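Local coordinates for protein rhodopsin (Todarodes pacificus, PDB 2Z73) that absorbs light through its bound 11-cis retinal and, on isomerization to the all-trans form, activates G-protein signaling to phospholipase C in vision, at residues F218-F221 against N222-M225. Sequence-based numbering, arbitrary orientation.
Sequences FCYF and NIVM
Met225 folds back over the ring of Phe221 in a Met-aromatic contact at the cytoplasmic end of helix 195-224, the fifth transmembrane helix of this seven-helix receptor. From CB outward, the Met225 side chain runs along the ring: CB lies 3.4 Å from Phe221 O, and CG, set beside its own backbone N (chi1 -62°), is carried over the ring face, 3.8 Å from the Phe221 centroid, as a CH-pi contact displaced toward the CE2-CZ side of the rim. Bends at chi2 and chi3 keep SD near CZ, oblique to the ring, and bring CE to 3.9 Å from Phe221 CE1. The backbone ties the same pair together, Met225 N donating to Phe221 O at 3.0 Å from above the carbonyl plane; Met225 is also where helical geometry stops.

The preceding carbonyl, Tyr220 O, accepts twice: from Val224 N, nearly in line with the C=O, and from Ile223 N at 2.8 Å, well above the carbonyl plane. An i+3 and an i+4 donor thus share one acceptor in the last turn of the helix. On the buried side, Ile223 runs alongside Tyr220, its CD1 4.0 Å from Tyr220 CD1, while Arg133 and Ser130 of helix 104-138 border these two side chains. Cutting Ile223 back to alanine removes CG1, CG2 and CD1 and is likely to leave the Tyr220 ring without its aliphatic neighbour on that flank and a gap toward Arg133. Phe218, on the surface, and Asn222, which also touches Tyr134 of helix 104-138, lie side by side, ring and amide planes 57° apart, with Asn222 ND2 over one face of the Phe218 ring, 4.0 Å from CE1.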
loop_
_atom_site.group_PDB
_atom_site.type_symbol
_atom_site.label_atom_id
_atom_site.label_comp_id
_atom_site.label_asym_id
_atom_site.label_seq_id
_atom_site.Cartn_x
_atom_site.Cartn_y
_atom_site.Cartn_z
ATOM N N PHE A 218 12.178 2.967 -11.738
ATOM C CA PHE A 218 13.573 3.384 -11.839
ATOM C C PHE A 218 14.464 2.563 -10.922
ATOM O O PHE A 218 15.636 2.366 -11.210
ATOM C CB PHE A 218 13.709 4.871 -11.494
ATOM C CG PHE A 218 15.136 5.348 -11.385
ATOM C CD1 PHE A 218 15.868 5.138 -10.220
ATOM C CD2 PHE A 218 15.746 6.007 -12.447
ATOM C CE1 PHE A 218 17.182 5.578 -10.117
ATOM C CE2 PHE A 218 17.059 6.450 -12.355
ATOM C CZ PHE A 218 17.779 6.237 -11.189
ATOM N N CYS A 219 13.901 2.095 -9.812
ATOM C CA CYS A 219 14.650 1.293 -8.849
ATOM C C CYS A 219 14.649 -0.185 -9.212
ATOM O O CYS A 219 15.682 -0.845 -9.148
ATOM C CB CYS A 219 14.075 1.470 -7.440
ATOM S SG CYS A 219 14.533 3.019 -6.627
ATOM N N TYR A 220 13.490 -0.709 -9.584
ATOM C CA TYR A 220 13.424 -2.111 -9.933
ATOM C C TYR A 220 14.023 -2.370 -11.295
ATOM O O TYR A 220 14.758 -3.339 -11.474
ATOM C CB TYR A 220 11.982 -2.617 -9.856
ATOM C CG TYR A 220 11.501 -2.662 -8.424
ATOM C CD1 TYR A 220 12.168 -3.435 -7.474
ATOM C CD2 TYR A 220 10.435 -1.875 -8.000
ATOM C CE1 TYR A 220 11.792 -3.418 -6.142
ATOM C CE2 TYR A 220 10.051 -1.850 -6.666
ATOM C CZ TYR A 220 10.735 -2.621 -5.740
ATOM O OH TYR A 220 10.378 -2.577 -4.409
ATOM N N PHE A 221 13.735 -1.502 -12.258
ATOM C CA PHE A 221 14.309 -1.700 -13.580
ATOM C C PHE A 221 15.822 -1.580 -13.448
ATOM O O PHE A 221 16.574 -2.115 -14.265
ATOM C CB PHE A 221 13.802 -0.653 -14.568
ATOM C CG PHE A 221 14.313 -0.854 -15.965
ATOM C CD1 PHE A 221 13.940 -1.979 -16.697
ATOM C CD2 PHE A 221 15.181 0.065 -16.547
ATOM C CE1 PHE A 221 14.423 -2.184 -17.985
ATOM C CE2 PHE A 221 15.669 -0.131 -17.834
ATOM C CZ PHE A 221 15.288 -1.259 -18.556
ATOM N N ASN A 222 16.251 -0.880 -12.399
ATOM C CA ASN A 222 17.668 -0.655 -12.126
ATOM C C ASN A 222 18.268 -1.859 -11.411
ATOM O O ASN A 222 19.480 -2.049 -11.399
ATOM C CB ASN A 222 17.836 0.594 -11.261
ATOM C CG ASN A 222 19.188 1.249 -11.434
ATOM O OD1 ASN A 222 20.228 0.606 -11.300
ATOM N ND2 ASN A 222 19.178 2.544 -11.730
ATOM N N ILE A 223 17.408 -2.664 -10.804
ATOM C CA ILE A 223 17.848 -3.857 -10.095
ATOM C C ILE A 223 17.926 -4.991 -11.106
ATOM O O ILE A 223 18.707 -5.931 -10.952
ATOM C CB ILE A 223 16.857 -4.208 -8.948
ATOM C CG1 ILE A 223 17.036 -3.202 -7.804
ATOM C CG2 ILE A 223 17.069 -5.635 -8.462
ATOM C CD1 ILE A 223 16.055 -3.374 -6.661
ATOM N N VAL A 224 17.116 -4.886 -12.153
ATOM C CA VAL A 224 17.088 -5.886 -13.209
ATOM C C VAL A 224 18.294 -5.664 -14.106
ATOM O O VAL A 224 18.999 -6.610 -14.458
ATOM C CB VAL A 224 15.812 -5.760 -14.058
ATOM C CG1 VAL A 224 15.850 -6.762 -15.202
ATOM C CG2 VAL A 224 14.586 -5.981 -13.186
ATOM N N MET A 225 18.520 -4.405 -14.473
ATOM C CA MET A 225 19.649 -4.039 -15.322
ATOM C C MET A 225 20.896 -3.979 -14.453
ATOM O O MET A 225 21.708 -3.066 -14.579
ATOM C CB MET A 225 19.419 -2.668 -15.967
ATOM C CG MET A 225 18.213 -2.571 -16.898
ATOM S SD MET A 225 18.406 -3.426 -18.477
ATOM C CE MET A 225 17.284 -4.818 -18.256
#